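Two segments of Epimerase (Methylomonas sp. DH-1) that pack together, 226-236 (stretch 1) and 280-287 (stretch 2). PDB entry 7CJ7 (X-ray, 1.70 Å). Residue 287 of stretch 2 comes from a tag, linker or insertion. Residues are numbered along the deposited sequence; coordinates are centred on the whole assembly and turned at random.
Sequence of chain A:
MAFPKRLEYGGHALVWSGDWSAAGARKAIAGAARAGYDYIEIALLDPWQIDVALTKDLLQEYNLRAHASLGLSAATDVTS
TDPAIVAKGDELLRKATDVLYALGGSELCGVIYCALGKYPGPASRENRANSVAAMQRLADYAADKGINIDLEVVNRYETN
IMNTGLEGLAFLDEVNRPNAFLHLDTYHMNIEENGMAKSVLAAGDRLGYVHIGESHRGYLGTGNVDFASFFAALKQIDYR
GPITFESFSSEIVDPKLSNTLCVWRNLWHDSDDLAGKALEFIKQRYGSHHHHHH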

ATOM      1  N   ASP A 226       2.074   9.162  12.107  1.00 12.37           N
ATOM      2  CA  ASP A 226       1.975  10.321  13.027  1.00 13.83           C
ATOM      3  C   ASP A 226       0.918  10.003  14.088  1.00 13.62           C
ATOM      4  O   ASP A 226      -0.222  10.486  13.976  1.00 13.95           O
ATOM      5  CB  ASP A 226       1.637  11.607  12.275  1.00 17.06           C
ATOM      6  CG  ASP A 226       1.822  12.863  13.106  1.00 18.58           C
ATOM      7  OD1 ASP A 226       1.855  12.746  14.351  1.00 18.16           O
ATOM      8  OD2 ASP A 226       1.916  13.953  12.498  1.00 22.35           O
ATOM      9  N   PHE A 227       1.277   9.219  15.096  1.00 12.86           N
ATOM     10  CA  PHE A 227       0.332   8.856  16.181  1.00 13.24           C
ATOM     11  C   PHE A 227      -0.032  10.092  17.005  1.00 11.95           C
ATOM     12  O   PHE A 227      -1.175  10.144  17.490  1.00 14.76           O
ATOM     13  CB  PHE A 227       0.898   7.731  17.044  1.00 12.67           C
ATOM     14  CG  PHE A 227       0.842   6.391  16.365  1.00 12.35           C
ATOM     15  CD1 PHE A 227      -0.375   5.809  16.057  1.00 12.58           C
ATOM     16  CD2 PHE A 227       2.006   5.723  16.020  1.00 12.38           C
ATOM     17  CE1 PHE A 227      -0.424   4.579  15.428  1.00 12.89           C
ATOM     18  CE2 PHE A 227       1.951   4.490  15.400  1.00 13.50           C
ATOM     19  CZ  PHE A 227       0.735   3.927  15.095  1.00 13.65           C
ATOM     20  N   ALA A 228       0.868  11.066  17.136  1.00 13.60           N
ATOM     21  CA  ALA A 228       0.605  12.291  17.929  1.00 13.57           C
ATOM     22  C   ALA A 228      -0.624  12.998  17.349  1.00 14.07           C
ATOM     23  O   ALA A 228      -1.521  13.386  18.132  1.00 15.75           O
ATOM     24  CB  ALA A 228       1.820  13.191  17.953  1.00 14.55           C
ATOM     25  N   SER A 229      -0.661  13.150  16.025  1.00 13.08           N
ATOM     26  CA  SER A 229      -1.757  13.811  15.278  1.00 14.13           C
ATOM     27  C   SER A 229      -3.036  12.982  15.408  1.00 12.35           C
ATOM     28  O   SER A 229      -4.110  13.551  15.676  1.00 12.58           O
ATOM     29  CB  SER A 229      -1.372  14.025  13.841  1.00 17.45           C
ATOM     30  OG  SER A 229      -2.412  14.683  13.154  1.00 19.17           O
ATOM     31  N   PHE A 230      -2.926  11.669  15.250  1.00 10.62           N
ATOM     32  CA  PHE A 230      -4.099  10.771  15.271  1.00 10.94           C
ATOM     33  C   PHE A 230      -4.753  10.793  16.658  1.00 11.12           C
ATOM     34  O   PHE A 230      -5.977  10.962  16.735  1.00 11.67           O
ATOM     35  CB  PHE A 230      -3.707   9.350  14.885  1.00 10.69           C
ATOM     36  CG  PHE A 230      -4.897   8.435  14.845  1.00  9.72           C
ATOM     37  CD1 PHE A 230      -5.892   8.629  13.903  1.00  9.77           C
ATOM     38  CD2 PHE A 230      -5.057   7.433  15.787  1.00  9.64           C
ATOM     39  CE1 PHE A 230      -6.996   7.794  13.860  1.00  9.29           C
ATOM     40  CE2 PHE A 230      -6.162   6.598  15.744  1.00  9.74           C
ATOM     41  CZ  PHE A 230      -7.137   6.790  14.791  1.00 10.29           C
ATOM     42  N   PHE A 231      -3.984  10.594  17.732  1.00 10.77           N
ATOM     43  CA  PHE A 231      -4.565  10.526  19.099  1.00 11.19           C
ATOM     44  C   PHE A 231      -5.107  11.903  19.513  1.00 11.56           C
ATOM     45  O   PHE A 231      -6.122  11.968  20.231  1.00 12.80           O
ATOM     46  CB  PHE A 231      -3.572   9.921  20.088  1.00 11.65           C
ATOM     47  CG  PHE A 231      -3.400   8.434  19.922  1.00 11.88           C
ATOM     48  CD1 PHE A 231      -4.475   7.574  20.080  1.00 11.72           C
ATOM     49  CD2 PHE A 231      -2.165   7.893  19.599  1.00 12.74           C
ATOM     50  CE1 PHE A 231      -4.320   6.203  19.932  1.00 11.45           C
ATOM     51  CE2 PHE A 231      -2.009   6.522  19.467  1.00 12.34           C
ATOM     52  CZ  PHE A 231      -3.084   5.682  19.632  1.00 11.89           C
ATOM     53  N   ALA A 232      -4.488  12.984  19.055  1.00 11.87           N
ATOM     54  CA  ALA A 232      -4.996  14.353  19.295  1.00 11.75           C
ATOM     55  C   ALA A 232      -6.401  14.487  18.691  1.00 11.71           C
ATOM     56  O   ALA A 232      -7.302  15.031  19.357  1.00 12.12           O
ATOM     57  CB  ALA A 232      -4.032  15.369  18.746  1.00 11.87           C
ATOM     58  N   ALA A 233      -6.597  13.995  17.469  1.00 11.88           N
ATOM     59  CA  ALA A 233      -7.897  14.086  16.762  1.00 11.86           C
ATOM     60  C   ALA A 233      -8.943  13.248  17.507  1.00 10.35           C
ATOM     61  O   ALA A 233     -10.078  13.715  17.652  1.00 10.79           O
ATOM     62  CB  ALA A 233      -7.748  13.636  15.335  1.00 13.80           C
ATOM     63  N   LEU A 234      -8.591  12.039  17.951  1.00 10.35           N
ATOM     64  CA  LEU A 234      -9.513  11.190  18.746  1.00 10.30           C
ATOM     65  C   LEU A 234      -9.951  11.961  19.995  1.00 10.27           C
ATOM     66  O   LEU A 234     -11.124  11.888  20.359  1.00 10.07           O
ATOM     67  CB  LEU A 234      -8.828   9.877  19.141  1.00 11.37           C
ATOM     68  CG  LEU A 234      -8.665   8.820  18.048  1.00 10.57           C
ATOM     69  CD1 LEU A 234      -8.226   7.509  18.674  1.00 10.94           C
ATOM     70  CD2 LEU A 234      -9.940   8.613  17.249  1.00 10.67           C
ATOM     71  N   LYS A 235      -9.028  12.664  20.646  1.00 10.94           N
ATOM     72  CA  LYS A 235      -9.349  13.436  21.868  1.00 12.43           C
ATOM     73  C   LYS A 235     -10.310  14.573  21.513  1.00 11.84           C
ATOM     74  O   LYS A 235     -11.211  14.848  22.317  1.00 11.78           O
ATOM     75  CB  LYS A 235      -8.075  13.968  22.519  1.00 14.29           C
ATOM     76  CG  LYS A 235      -8.290  14.642  23.865  1.00 18.11           C
ATOM     77  CD  LYS A 235      -6.992  15.032  24.525  1.00 21.23           C
ATOM     78  CE  LYS A 235      -7.115  15.135  26.024  1.00 27.65           C
ATOM     79  NZ  LYS A 235      -8.157  16.115  26.391  1.00 30.35           N
ATOM     80  N   GLN A 236     -10.119  15.202  20.350  1.00 12.25           N
ATOM     81  CA  GLN A 236     -10.911  16.369  19.894  1.00 13.92           C
ATOM     82  C   GLN A 236     -12.365  15.950  19.656  1.00 13.47           C
ATOM     83  O   GLN A 236     -13.245  16.803  19.831  1.00 15.60           O
ATOM     84  CB  GLN A 236     -10.268  16.983  18.650  1.00 16.52           C
ATOM     85  CG  GLN A 236     -10.994  18.219  18.130  1.00 20.14           C
ATOM     86  CD  GLN A 236     -11.185  19.302  19.165  1.00 22.39           C
ATOM     87  OE1 GLN A 236     -10.386  19.473  20.090  1.00 23.14           O
ATOM     88  NE2 GLN A 236     -12.256  20.064  19.000  1.00 24.91           N
ATOM     89  N   GLU A 280       0.939  -0.509  26.042  1.00 12.75           N
ATOM     90  CA  GLU A 280       1.595   0.591  26.793  1.00 14.71           C
ATOM     91  C   GLU A 280       1.698   1.835  25.896  1.00 12.81           C
ATOM     92  O   GLU A 280       1.421   2.954  26.382  1.00 14.40           O
ATOM     93  CB  GLU A 280       2.978   0.152  27.268  1.00 17.77           C
ATOM     94  CG  GLU A 280       3.686   1.182  28.125  1.00 23.34           C
ATOM     95  CD  GLU A 280       5.166   0.900  28.339  1.00 31.21           C
ATOM     96  OE1 GLU A 280       5.848   0.484  27.365  1.00 40.05           O
ATOM     97  OE2 GLU A 280       5.636   1.081  29.474  1.00 40.51           O
ATOM     98  N   PHE A 281       2.123   1.658  24.646  1.00 11.37           N
ATOM     99  CA  PHE A 281       2.260   2.751  23.646  1.00 11.29           C
ATOM    100  C   PHE A 281       0.920   3.493  23.512  1.00 10.82           C
ATOM    101  O   PHE A 281       0.877   4.727  23.538  1.00 11.80           O
ATOM    102  CB  PHE A 281       2.726   2.177  22.308  1.00 10.61           C
ATOM    103  CG  PHE A 281       2.981   3.209  21.242  1.00 11.49           C
ATOM    104  CD1 PHE A 281       1.939   3.709  20.477  1.00 11.47           C
ATOM    105  CD2 PHE A 281       4.261   3.687  21.005  1.00 11.54           C
ATOM    106  CE1 PHE A 281       2.173   4.674  19.510  1.00 11.96           C
ATOM    107  CE2 PHE A 281       4.492   4.642  20.026  1.00 12.76           C
ATOM    108  CZ  PHE A 281       3.446   5.132  19.286  1.00 12.26           C
ATOM    109  N   ILE A 282      -0.166   2.748  23.342  1.00 11.10           N
ATOM    110  CA  ILE A 282      -1.525   3.323  23.133  1.00 11.01           C
ATOM    111  C   ILE A 282      -1.985   4.031  24.413  1.00 12.19           C
ATOM    112  O   ILE A 282      -2.421   5.185  24.331  1.00 13.27           O
ATOM    113  CB  ILE A 282      -2.501   2.228  22.677  1.00 11.12           C
ATOM    114  CG1 ILE A 282      -2.118   1.695  21.295  1.00 10.57           C
ATOM    115  CG2 ILE A 282      -3.936   2.726  22.717  1.00 11.52           C
ATOM    116  CD1 ILE A 282      -2.776   0.384  20.949  1.00 11.24           C
ATOM    117  N   LYS A 283      -1.868   3.390  25.569  1.00 13.68           N
ATOM    118  CA  LYS A 283      -2.439   3.944  26.823  1.00 14.74           C
ATOM    119  C   LYS A 283      -1.655   5.196  27.231  1.00 15.44           C
ATOM    120  O   LYS A 283      -2.236   6.077  27.891  1.00 17.08           O
ATOM    121  CB  LYS A 283      -2.477   2.866  27.903  1.00 15.74           C
ATOM    122  CG  LYS A 283      -3.585   1.851  27.700  1.00 17.38           C
ATOM    123  CD  LYS A 283      -3.852   0.998  28.904  1.00 20.09           C
ATOM    124  CE  LYS A 283      -5.073   0.136  28.702  1.00 21.59           C
ATOM    125  NZ  LYS A 283      -5.360  -0.695  29.890  1.00 23.13           N
ATOM    126  N   GLN A 284      -0.390   5.300  26.841  1.00 15.77           N
ATOM    127  CA  GLN A 284       0.422   6.497  27.165  1.00 17.79           C
ATOM    128  C   GLN A 284      -0.097   7.698  26.357  1.00 16.94           C
ATOM    129  O   GLN A 284       0.131   8.853  26.787  1.00 16.24           O
ATOM    130  CB  GLN A 284       1.893   6.226  26.879  1.00 21.40           C
ATOM    131  CG  GLN A 284       2.792   7.394  27.241  1.00 26.49           C
ATOM    132  CD  GLN A 284       4.231   7.133  26.871  1.00 32.38           C
ATOM    133  OE1 GLN A 284       4.937   8.026  26.403  1.00 41.16           O
ATOM    134  NE2 GLN A 284       4.668   5.898  27.071  1.00 37.82           N
ATOM    135  N   ARG A 285      -0.792   7.447  25.240  1.00 15.30           N
ATOM    136  CA  ARG A 285      -1.191   8.514  24.280  1.00 14.89           C
ATOM    137  C   ARG A 285      -2.704   8.732  24.264  1.00 15.17           C
ATOM    138  O   ARG A 285      -3.137   9.757  23.697  1.00 15.86           O
ATOM    139  CB  ARG A 285      -0.697   8.164  22.878  1.00 16.67           C
ATOM    140  CG  ARG A 285       0.811   8.283  22.751  1.00 17.76           C
ATOM    141  CD  ARG A 285       1.388   7.517  21.581  1.00 17.02           C
ATOM    142  NE  ARG A 285       2.818   7.743  21.527  1.00 18.33           N
ATOM    143  CZ  ARG A 285       3.712   7.126  22.293  1.00 18.62           C
ATOM    144  NH1 ARG A 285       4.987   7.432  22.176  1.00 20.19           N
ATOM    145  NH2 ARG A 285       3.345   6.204  23.170  1.00 18.62           N
ATOM    146  N   TYR A 286      -3.490   7.822  24.833  1.00 15.03           N
ATOM    147  CA  TYR A 286      -4.973   7.943  24.808  1.00 16.22           C
ATOM    148  C   TYR A 286      -5.606   7.343  26.069  1.00 19.38           C
ATOM    149  O   TYR A 286      -5.227   6.237  26.470  1.00 24.41           O
ATOM    150  CB  TYR A 286      -5.552   7.306  23.538  1.00 15.39           C
ATOM    151  CG  TYR A 286      -6.941   7.810  23.263  1.00 13.65           C
ATOM    152  CD1 TYR A 286      -7.137   9.118  22.859  1.00 14.84           C
ATOM    153  CD2 TYR A 286      -8.057   7.029  23.509  1.00 14.50           C
ATOM    154  CE1 TYR A 286      -8.406   9.629  22.664  1.00 14.45           C
ATOM    155  CE2 TYR A 286      -9.335   7.519  23.299  1.00 14.43           C
ATOM    156  CZ  TYR A 286      -9.509   8.825  22.877  1.00 15.10           C
ATOM    157  OH  TYR A 286     -10.757   9.332  22.684  1.00 17.17           O
ATOM    158  N   GLY A 287      -6.597   8.042  26.630  1.00 22.74           N
ATOM    159  CA  GLY A 287      -7.440   7.556  27.744  1.00 27.32           C
ATOM    160  C   GLY A 287      -6.756   7.708  29.092  1.00 31.55           C
ATOM    161  O   GLY A 287      -6.491   8.830  29.521  1.00 36.57           O
TER
HETATM  162  O   HOH W   1      -4.978  12.191  23.215  1.00 23.88           O

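Stretch 1 is a helix from Phe227 to Gln236, and stretch 2 brings the last part of a longer helix followed by Tyr286 and the tag residue Gly287. The two helix axes cross at -52° and come no closer than 11.0 Å, a wide spacing that leaves room for aromatic rings between them. The nearest CA atoms across the stretches are those of Phe231, within its helix, and Tyr286, in the loop after the other, 6.3 Å apart. Together the stretches bury 377 Å².

Backbone hydrogen bonds hold each partner in shape. In stretch 1 the i to i+4 series runs without a break from Phe230 N to Asp226 O (3.2 Å) through Gln236 N to Ala232 O (3.0 Å). Asp226 caps its start: OD1 accepts from Ser229 N at 3.0 Å with an N-H...acceptor angle of 160°, satisfying an amide that has no carbonyl one turn earlier in the helix. In stretch 2, Ile282 O receives Arg285 N at 2.9 Å and, more weakly, Tyr286 N at 2.9 Å. Arg285 also folds back along its own segment, NH2 donating to Phe281 O at 2.9 Å and 155°, so its guanidinium is engaged within stretch 2.

Between the stretches the contact is mainly apolar. Phe227, Phe231 and Leu234, spaced at i, i+4 and i+7, fall on one side of their helix, and all three direct CA to CB toward stretch 2. Phe227 and Phe281 form an offset edge-to-face pair: the centroids are 5.2 Å apart, the planes meet at 74°, and the edge of Phe281 addresses the face of Phe227, with Phe227 CD2 to Phe281 CZ at 3.6 Å. This orientation sets weakly positive ring hydrogens against the electron-rich face.

Phe231 is the most extensively covered residue, losing 98 Å² to stretch 2. Its CD2 lies 3.6 Å from Arg285 CB and its CD1 3.6 Å from Tyr286 CB, so consecutive residues meet the ring from the same side of its plane; CZ reaches Ile282 CG2 more loosely, at 4.4 Å. Tyr286, with 88 Å² covered, extends its ring along the helix, placing CE1 3.6 Å from Leu234 CB. Lys235 N sits near the plane of that ring, at its edge, 3.7 Å from Tyr286 CE1.

No direct hydrogen bond joins the stretches. Tyr286 OH is 3.5 Å from Leu234 O but is hydrogen-bonded elsewhere in the structure. The polar link is water 1, which donates to Arg285 O at 3.1 Å and, weakly, to Phe231 O at 3.2 Å, bridging the two backbones.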